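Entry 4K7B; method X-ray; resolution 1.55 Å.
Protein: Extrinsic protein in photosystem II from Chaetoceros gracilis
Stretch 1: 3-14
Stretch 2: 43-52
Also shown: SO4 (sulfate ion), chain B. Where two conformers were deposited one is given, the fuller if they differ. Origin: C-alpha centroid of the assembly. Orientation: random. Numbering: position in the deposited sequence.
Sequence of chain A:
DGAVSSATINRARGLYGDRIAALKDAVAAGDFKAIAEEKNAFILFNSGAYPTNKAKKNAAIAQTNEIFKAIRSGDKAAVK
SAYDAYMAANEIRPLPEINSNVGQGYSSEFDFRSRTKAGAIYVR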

# COMPACT_ATOMS: atom_id res chain seq x y z
N ALA A 3 -16.55 -19.52 0.22
CA ALA A 3 -16.22 -18.18 -0.25
C ALA A 3 -14.80 -17.80 0.15
O ALA A 3 -14.22 -16.85 -0.39
CB ALA A 3 -17.21 -17.16 0.29
N VAL A 4 -14.24 -18.54 1.10
CA VAL A 4 -12.87 -18.30 1.55
C VAL A 4 -12.01 -19.53 1.32
O VAL A 4 -12.38 -20.65 1.68
CB VAL A 4 -12.84 -17.93 3.04
CG1 VAL A 4 -11.42 -18.00 3.59
CG2 VAL A 4 -13.44 -16.54 3.25
N SER A 5 -10.85 -19.33 0.71
CA SER A 5 -9.96 -20.42 0.38
C SER A 5 -8.53 -19.93 0.33
O SER A 5 -8.27 -18.73 0.44
CB SER A 5 -10.32 -21.00 -0.99
OG SER A 5 -10.03 -20.08 -2.03
N SER A 6 -7.59 -20.85 0.16
CA SER A 6 -6.21 -20.45 -0.02
C SER A 6 -6.07 -19.53 -1.25
O SER A 6 -5.32 -18.54 -1.23
CB SER A 6 -5.33 -21.69 -0.13
OG SER A 6 -3.96 -21.34 -0.15
N ALA A 7 -6.84 -19.82 -2.29
CA ALA A 7 -6.86 -19.00 -3.50
C ALA A 7 -7.38 -17.59 -3.24
O ALA A 7 -6.84 -16.64 -3.78
CB ALA A 7 -7.69 -19.67 -4.58
N THR A 8 -8.45 -17.44 -2.47
CA THR A 8 -8.98 -16.09 -2.25
C THR A 8 -7.98 -15.24 -1.46
O THR A 8 -7.80 -14.04 -1.73
CB THR A 8 -10.37 -16.08 -1.56
OG1 THR A 8 -10.27 -16.57 -0.21
CG2 THR A 8 -11.37 -16.94 -2.34
N ILE A 9 -7.32 -15.88 -0.50
CA ILE A 9 -6.30 -15.19 0.28
C ILE A 9 -5.14 -14.77 -0.61
O ILE A 9 -4.72 -13.61 -0.58
CB ILE A 9 -5.78 -16.08 1.43
CG1 ILE A 9 -6.87 -16.27 2.48
CG2 ILE A 9 -4.52 -15.46 2.05
CD1 ILE A 9 -6.51 -17.30 3.54
N ASN A 10 -4.62 -15.69 -1.41
CA ASN A 10 -3.53 -15.34 -2.32
C ASN A 10 -3.90 -14.28 -3.35
O ASN A 10 -3.08 -13.43 -3.70
CB ASN A 10 -2.97 -16.57 -3.03
CG ASN A 10 -1.78 -17.14 -2.31
OD1 ASN A 10 -1.67 -17.03 -1.09
ND2 ASN A 10 -0.86 -17.75 -3.07
N ARG A 11 -5.12 -14.35 -3.86
CA ARG A 11 -5.59 -13.40 -4.86
C ARG A 11 -5.65 -11.99 -4.24
O ARG A 11 -5.20 -11.01 -4.84
CB ARG A 11 -6.97 -13.84 -5.36
CG ARG A 11 -7.28 -13.52 -6.81
CD ARG A 11 -8.59 -14.17 -7.27
NE ARG A 11 -8.41 -15.52 -7.84
CZ ARG A 11 -8.98 -16.61 -7.34
NH1 ARG A 11 -9.77 -16.53 -6.27
NH2 ARG A 11 -8.76 -17.79 -7.90
N ALA A 12 -6.20 -11.91 -3.04
CA ALA A 12 -6.29 -10.62 -2.37
C ALA A 12 -4.91 -10.06 -2.01
O ALA A 12 -4.61 -8.88 -2.25
CB ALA A 12 -7.18 -10.72 -1.14
N ARG A 13 -4.05 -10.91 -1.45
CA ARG A 13 -2.72 -10.48 -1.07
C ARG A 13 -1.92 -10.01 -2.28
O ARG A 13 -1.25 -8.98 -2.26
CB ARG A 13 -2.01 -11.60 -0.29
CG ARG A 13 -0.55 -11.36 0.02
CD ARG A 13 -0.04 -12.40 1.04
NE ARG A 13 -0.69 -12.21 2.33
CZ ARG A 13 -0.30 -11.33 3.24
NH1 ARG A 13 0.77 -10.57 3.02
NH2 ARG A 13 -0.97 -11.21 4.39
N GLY A 14 -2.01 -10.79 -3.38
CA GLY A 14 -1.31 -10.46 -4.60
C GLY A 14 -1.82 -9.17 -5.23
O GLY A 14 -1.07 -8.21 -5.38
N ILE A 43 -8.99 -1.70 1.87
CA ILE A 43 -10.14 -2.43 2.41
C ILE A 43 -10.10 -3.91 2.03
O ILE A 43 -10.25 -4.80 2.88
CB ILE A 43 -11.46 -1.83 1.92
CG1 ILE A 43 -11.60 -0.39 2.41
CG2 ILE A 43 -12.63 -2.67 2.39
CD1 ILE A 43 -12.77 0.36 1.75
N LEU A 44 -9.86 -4.17 0.75
CA LEU A 44 -9.95 -5.52 0.21
C LEU A 44 -8.72 -6.36 0.53
O LEU A 44 -8.82 -7.59 0.65
CB LEU A 44 -10.24 -5.46 -1.29
CG LEU A 44 -11.60 -4.84 -1.58
CD1 LEU A 44 -11.78 -4.61 -3.07
CD2 LEU A 44 -12.72 -5.69 -1.01
N PHE A 45 -7.56 -5.72 0.70
CA PHE A 45 -6.42 -6.43 1.27
C PHE A 45 -6.75 -6.85 2.68
O PHE A 45 -6.57 -7.99 3.07
CB PHE A 45 -5.14 -5.60 1.30
CG PHE A 45 -3.96 -6.36 1.88
CD1 PHE A 45 -3.13 -7.11 1.06
CD2 PHE A 45 -3.73 -6.37 3.26
CE1 PHE A 45 -2.07 -7.84 1.58
CE2 PHE A 45 -2.68 -7.08 3.79
CZ PHE A 45 -1.84 -7.84 2.95
N ASN A 46 -7.21 -5.90 3.49
CA ASN A 46 -7.44 -6.22 4.88
C ASN A 46 -8.49 -7.32 5.07
O ASN A 46 -8.32 -8.19 5.93
CB ASN A 46 -7.85 -4.96 5.66
CG ASN A 46 -6.75 -3.91 5.67
OD1 ASN A 46 -5.60 -4.21 5.37
ND2 ASN A 46 -7.10 -2.68 6.02
N SER A 47 -9.56 -7.30 4.27
CA SER A 47 -10.62 -8.31 4.40
C SER A 47 -10.27 -9.64 3.72
O SER A 47 -10.63 -10.71 4.22
CB SER A 47 -11.94 -7.79 3.80
OG SER A 47 -12.46 -6.71 4.55
N GLY A 48 -9.58 -9.57 2.60
CA GLY A 48 -9.27 -10.76 1.81
C GLY A 48 -8.05 -11.52 2.27
O GLY A 48 -8.00 -12.76 2.19
N ALA A 49 -7.04 -10.80 2.75
CA ALA A 49 -5.85 -11.44 3.30
C ALA A 49 -6.12 -12.05 4.67
O ALA A 49 -5.44 -13.01 5.06
CB ALA A 49 -4.69 -10.44 3.39
N TYR A 50 -7.08 -11.48 5.39
CA TYR A 50 -7.40 -11.92 6.74
C TYR A 50 -8.88 -12.26 6.92
O TYR A 50 -9.59 -11.59 7.68
CB TYR A 50 -6.99 -10.85 7.77
CG TYR A 50 -5.55 -10.42 7.61
CD1 TYR A 50 -4.52 -11.35 7.67
CD2 TYR A 50 -5.22 -9.10 7.35
CE1 TYR A 50 -3.20 -10.97 7.51
CE2 TYR A 50 -3.90 -8.71 7.19
CZ TYR A 50 -2.90 -9.66 7.26
OH TYR A 50 -1.58 -9.29 7.11
N PRO A 51 -9.36 -13.31 6.23
CA PRO A 51 -10.77 -13.69 6.30
C PRO A 51 -11.21 -14.20 7.66
O PRO A 51 -12.40 -14.12 8.00
CB PRO A 51 -10.87 -14.81 5.27
CG PRO A 51 -9.49 -15.38 5.20
CD PRO A 51 -8.62 -14.16 5.29
N THR A 52 -10.28 -14.72 8.46
CA THR A 52 -10.65 -15.39 9.69
C THR A 52 -9.93 -14.81 10.91
O THR A 52 -10.50 -14.78 12.00
CB THR A 52 -10.33 -16.90 9.60
OG1 THR A 52 -10.90 -17.43 8.40
CG2 THR A 52 -10.88 -17.65 10.81
S SO4 B . -6.31 -15.45 8.10
O1 SO4 B . -7.26 -16.55 8.09
O2 SO4 B . -5.70 -15.25 6.79
O3 SO4 B . -7.04 -14.27 8.50
O4 SO4 B . -5.24 -15.65 9.08
O HOH W 1 -10.05 -14.52 1.48
O HOH W 2 -2.75 -13.37 4.71

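Where two helices pack closely, a small side chain can rest directly on the backbone of a glycine, and the pairing of Ala 12 with Gly 48 illustrates the principle. Their CA atoms lie 5.1 Å apart, and Ala 12 CB rests 3.6 Å from Gly 48 C. Glycine suits this place because an ideal CB on Gly 48 would fall 2.4 Å from Ala 12 CB, a clash. The near-antiparallel helices, at 156°, approach to 8.0 Å between axes, and at that spacing there is no room for a CB on Gly 48. Backbone meets backbone where Ile 9 CA directs a CA-H...O contact at Gly 48 O (3.5 Å), which also accepts from water 1 at 2.8 Å; that water hydrogen-bonds Thr 8 OG1 at 2.7 Å, bridging the helices.

Beside this pair of small residues, Arg 13 reaches across although its CA-to-CB bond points sideways. Its long, flexible chain brings a planar cation to an aromatic ring and a hydroxyl at once: Phe 45 CZ lies over one face of its guanidinium, 3.8 Å from Arg 13 NH2, while Tyr 50 OH sits at the edge and accepts a weak hydrogen bond from Arg 13 NH2 (3.4 Å). Water 2 links Arg 13 NH2 (2.8 Å) to Ala 49 O (2.7 Å).

At Val 4 and Ile 9 apolar side chains meet Pro 51, whose compact ring offers them an apolar surface: Pro 51 CG packs against Val 4 CG1 at 3.6 Å and Ile 9 CG1 at 3.9 Å. In all, 434 Å², both sides summed, is buried between the stretches; Ala 12, Phe 45, Ala 49 and Tyr 50 are buried in the structure.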